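Side-chain contacts in 11R-lipoxygenase (Gersemia fruticosa, PDB 3VF1), which probably catalyses the calcium-dependent addition of molecular oxygen to polyunsaturated fatty acids at a non-heme iron centre: residues A[606-609]-A[610-613]; A[616-619]-A[620-623]. All coordinates share one frame; numbering follows the deposited sequence.

Contact 1 (A[606-609]-A[610-613])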
loop_
_atom_site.group_PDB
_atom_site.type_symbol
_atom_site.label_atom_id
_atom_site.label_comp_id
_atom_site.label_asym_id
_atom_site.label_seq_id
_atom_site.Cartn_x
_atom_site.Cartn_y
_atom_site.Cartn_z
ATOM N N LYS A 606 -33.676 -11.092 22.105
ATOM C CA LYS A 606 -33.241 -12.461 21.839
ATOM C C LYS A 606 -31.747 -12.663 22.086
ATOM O O LYS A 606 -31.278 -13.800 22.169
ATOM C CB LYS A 606 -33.575 -12.857 20.398
ATOM C CG LYS A 606 -35.059 -12.807 20.061
ATOM C CD LYS A 606 -35.868 -13.708 20.983
ATOM C CE LYS A 606 -37.332 -13.752 20.578
ATOM N NZ LYS A 606 -38.148 -14.559 21.527
ATOM N N SER A 607 -31.002 -11.569 22.211
ATOM C CA SER A 607 -29.546 -11.654 22.297
ATOM C C SER A 607 -29.034 -11.950 23.703
ATOM O O SER A 607 -29.575 -11.471 24.700
ATOM C CB SER A 607 -28.900 -10.363 21.789
ATOM O OG SER A 607 -29.259 -10.108 20.442
ATOM N N ASN A 608 -27.972 -12.747 23.756
ATOM C CA ASN A 608 -27.255 -13.024 24.990
ATOM C C ASN A 608 -25.860 -13.529 24.642
ATOM O O ASN A 608 -25.504 -13.621 23.467
ATOM C CB ASN A 608 -28.005 -14.042 25.849
ATOM C CG ASN A 608 -28.176 -15.377 25.155
ATOM O OD1 ASN A 608 -27.210 -16.111 24.948
ATOM N ND2 ASN A 608 -29.414 -15.707 24.805
ATOM N N HIS A 609 -25.071 -13.860 25.657
ATOM C CA HIS A 609 -23.676 -14.223 25.445
ATOM C C HIS A 609 -23.524 -15.408 24.488
ATOM O O HIS A 609 -22.802 -15.319 23.496
ATOM C CB HIS A 609 -22.999 -14.528 26.782
ATOM C CG HIS A 609 -21.520 -14.303 26.770
ATOM N ND1 HIS A 609 -20.831 -13.829 27.864
ATOM C CD2 HIS A 609 -20.599 -14.484 25.793
ATOM C CE1 HIS A 609 -19.548 -13.727 27.563
ATOM N NE2 HIS A 609 -19.382 -14.119 26.313
ATOM N N LYS A 610 -24.211 -16.510 24.774
ATOM C CA LYS A 610 -24.064 -17.727 23.977
ATOM C C LYS A 610 -24.577 -17.558 22.547
ATOM O O LYS A 610 -24.022 -18.138 21.612
ATOM C CB LYS A 610 -24.773 -18.904 24.652
ATOM C CG LYS A 610 -24.059 -19.437 25.885
ATOM C CD LYS A 610 -22.721 -20.074 25.533
ATOM C CE LYS A 610 -22.034 -20.641 26.768
ATOM N NZ LYS A 610 -20.718 -21.265 26.452
ATOM N N VAL A 611 -25.634 -16.774 22.376
ATOM C CA VAL A 611 -26.165 -16.511 21.043
ATOM C C VAL A 611 -25.116 -15.797 20.205
ATOM O O VAL A 611 -24.917 -16.113 19.032
ATOM C CB VAL A 611 -27.432 -15.638 21.095
ATOM C CG1 VAL A 611 -27.801 -15.143 19.700
ATOM C CG2 VAL A 611 -28.585 -16.412 21.714
ATOM N N ILE A 612 -24.448 -14.829 20.824
ATOM C CA ILE A 612 -23.411 -14.058 20.152
ATOM C C ILE A 612 -22.231 -14.945 19.762
ATOM O O ILE A 612 -21.683 -14.806 18.671
ATOM C CB ILE A 612 -22.935 -12.889 21.035
ATOM C CG1 ILE A 612 -23.982 -11.772 21.016
ATOM C CG2 ILE A 612 -21.595 -12.356 20.549
ATOM C CD1 ILE A 612 -23.723 -10.653 22.004
ATOM N N MET A 613 -21.849 -15.858 20.649
ATOM C CA MET A 613 -20.744 -16.772 20.371
ATOM C C MET A 613 -21.059 -17.683 19.188
ATOM O O MET A 613 -20.151 -18.203 18.539
ATOM C CB MET A 613 -20.423 -17.630 21.598
ATOM C CG MET A 613 -20.007 -16.841 22.829
ATOM S SD MET A 613 -18.870 -15.494 22.460
ATOM C CE MET A 613 -17.486 -16.400 21.776
#

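Contact 2 (A[616-619]-A[620-623])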
loop_
_atom_site.group_PDB
_atom_site.type_symbol
_atom_site.label_atom_id
_atom_site.label_comp_id
_atom_site.label_asym_id
_atom_site.label_seq_id
_atom_site.Cartn_x
_atom_site.Cartn_y
_atom_site.Cartn_z
ATOM N N LEU A 616 -20.341 -15.323 15.961
ATOM C CA LEU A 616 -18.934 -15.012 15.749
ATOM C C LEU A 616 -18.182 -16.221 15.203
ATOM O O LEU A 616 -18.622 -17.361 15.344
ATOM C CB LEU A 616 -18.289 -14.528 17.051
ATOM C CG LEU A 616 -18.843 -13.217 17.613
ATOM C CD1 LEU A 616 -18.113 -12.830 18.891
ATOM C CD2 LEU A 616 -18.754 -12.100 16.584
ATOM N N ALA A 617 -17.044 -15.952 14.570
ATOM C CA ALA A 617 -16.230 -16.991 13.954
ATOM C C ALA A 617 -15.954 -18.131 14.927
ATOM O O ALA A 617 -15.850 -17.918 16.134
ATOM C CB ALA A 617 -14.920 -16.396 13.461
ATOM N N ASN A 618 -15.845 -19.343 14.395
ATOM C CA ASN A 618 -15.469 -20.492 15.209
ATOM C C ASN A 618 -13.960 -20.489 15.431
ATOM O O ASN A 618 -13.269 -19.572 14.997
ATOM C CB ASN A 618 -15.936 -21.800 14.559
ATOM C CG ASN A 618 -15.306 -22.043 13.201
ATOM O OD1 ASN A 618 -14.137 -21.737 12.981
ATOM N ND2 ASN A 618 -16.085 -22.598 12.282
ATOM N N LYS A 619 -13.449 -21.510 16.109
ATOM C CA LYS A 619 -12.045 -21.526 16.500
ATOM C C LYS A 619 -11.098 -21.563 15.301
ATOM O O LYS A 619 -10.168 -20.763 15.220
ATOM C CB LYS A 619 -11.770 -22.696 17.449
ATOM C CG LYS A 619 -12.557 -22.603 18.749
ATOM C CD LYS A 619 -11.985 -23.497 19.833
ATOM C CE LYS A 619 -12.756 -23.341 21.133
ATOM N NZ LYS A 619 -12.164 -24.151 22.234
ATOM N N HIS A 620 -11.334 -22.483 14.371
ATOM C CA HIS A 620 -10.485 -22.594 13.188
ATOM C C HIS A 620 -10.482 -21.301 12.379
ATOM O O HIS A 620 -9.435 -20.851 11.916
ATOM C CB HIS A 620 -10.946 -23.750 12.300
ATOM C CG HIS A 620 -10.225 -23.826 10.990
ATOM N ND1 HIS A 620 -9.006 -24.452 10.846
ATOM C CD2 HIS A 620 -10.549 -23.348 9.764
ATOM C CE1 HIS A 620 -8.612 -24.363 9.588
ATOM N NE2 HIS A 620 -9.530 -23.696 8.912
ATOM N N GLN A 621 -11.660 -20.709 12.214
ATOM C CA GLN A 621 -11.807 -19.493 11.420
ATOM C C GLN A 621 -11.055 -18.329 12.054
ATOM O O GLN A 621 -10.416 -17.538 11.357
ATOM C CB GLN A 621 -13.286 -19.129 11.268
ATOM C CG GLN A 621 -14.083 -20.089 10.400
ATOM C CD GLN A 621 -15.577 -19.840 10.482
ATOM O OE1 GLN A 621 -16.068 -19.280 11.463
ATOM N NE2 GLN A 621 -16.306 -20.248 9.448
ATOM N N ALA A 622 -11.131 -18.230 13.378
ATOM C CA ALA A 622 -10.503 -17.130 14.099
ATOM C C ALA A 622 -8.981 -17.215 14.015
ATOM O O ALA A 622 -8.304 -16.200 13.862
ATOM C CB ALA A 622 -10.956 -17.122 15.547
ATOM N N VAL A 623 -8.444 -18.427 14.114
ATOM C CA VAL A 623 -7.003 -18.627 14.001
ATOM C C VAL A 623 -6.535 -18.278 12.592
ATOM O O VAL A 623 -5.466 -17.695 12.409
ATOM C CB VAL A 623 -6.599 -20.080 14.315
ATOM C CG1 VAL A 623 -5.109 -20.282 14.075
ATOM C CG2 VAL A 623 -6.957 -20.437 15.748
#

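Contact 1 (A[606-609]-A[610-613])
Asn-608 and Val-611 meet in an asparagine N-cap, a local contact where the loop after helix 582-586 turns into the short helix 609-615 of the lipoxygenase domain. In the cap, Val-611 N gives its hydrogen to Asn-608 OD1 at 3.1 Å, fairly straight at the hydrogen but reaching the oxygen from above the carbonyl plane, 46° out of it. Asn-608 can do this because CG sits between its own backbone N and carbonyl carbon (chi1 61°), which swings the amide over the first turn. There the amide crosses the Val-611 side chain at about a right angle, with ND2 3.3 Å from CG2 of Val-611. Backbone bonds from Ile-612 N to Asn-608 O and from Met-613 N to His-609 O, each 3.1 Å, carry the helix onward. On its inner side Ile-612 packs against Trp-370, Met-374 and Leu-377 of helix 369-410, and Ser-607 N bonds to Asp-371 of the same helix. The imidazole of His-609 meets the Trp-370 ring with the two planes about 40° apart, and its NE2 is hydrogen-bonded to Leu-229 N. One turn apart, His-609 and Met-613 run side by side and point the same way, in a Met-aromatic contact at the ring edge: Met-613 SD lies in the imidazole plane, 4.9 Å from the His-609 ring centroid and 3.9 Å from CD2.

Contact 2 (A[616-619]-A[620-623])
Asn-618 and Gln-621 clasp each other in a capping box at the start of helix 619-632. In one direction Gln-621 N donates to Asn-618 OD1 at 2.8 Å, nearly along the C=O axis. In the other, Asn-618 N donates to Gln-621 OE1 at 2.9 Å, the donor N lying 27° out of the plane of the Gln-621 carbonyl. Gln-621 sends CG out beside its own N (chi1 -69°) and then runs extended, so OE1 reaches back beyond the helix end. The two side chains cross, yet their amides stack with planes 26° apart, ND2 of Asn-618 lying 3.3 Å from CD of Gln-621. Thus the box satisfies two backbone N-H groups in a buried place. The first helical bonds follow, from Ala-622 N to Asn-618 O (3.0 Å) and from Val-623 N to Lys-619 O (3.1 Å). Packing spreads out from there: CB of Ala-617 lies 3.7 Å from OE1 of Gln-621, and Gln-621 also touches Leu-595 and Arg-597. The His-620 ring meets Phe-211 of helix 208-213 and stands edge-to-face with Phe-220. Backbone hydrogen bonds between Lys-619 and Asp-224 and between His-620 and Ile-222 tie the helix start to the segment that follows helix 208-213.

In the fold
Contacts 1 and 2 cap two consecutive helices, 609-615 and 619-632, with centres 16 Å apart and no direct touch between them. Each uses an asparagine at the N-cap, but only contact 2 has a side chain returning the bond, since the third helical position is glutamine there and valine in contact 1. Both lean on the same region of chain: Leu-229 is touched by Met-613 in contact 1 and by Leu-616 in contact 2. Contact 1 lies farther out, about 37 Å from the chain centre against about 27 Å. Neither adjoins the iron, although contact 1 packs on helix 369-410, which farther along carries the iron ligands His-392 and His-397.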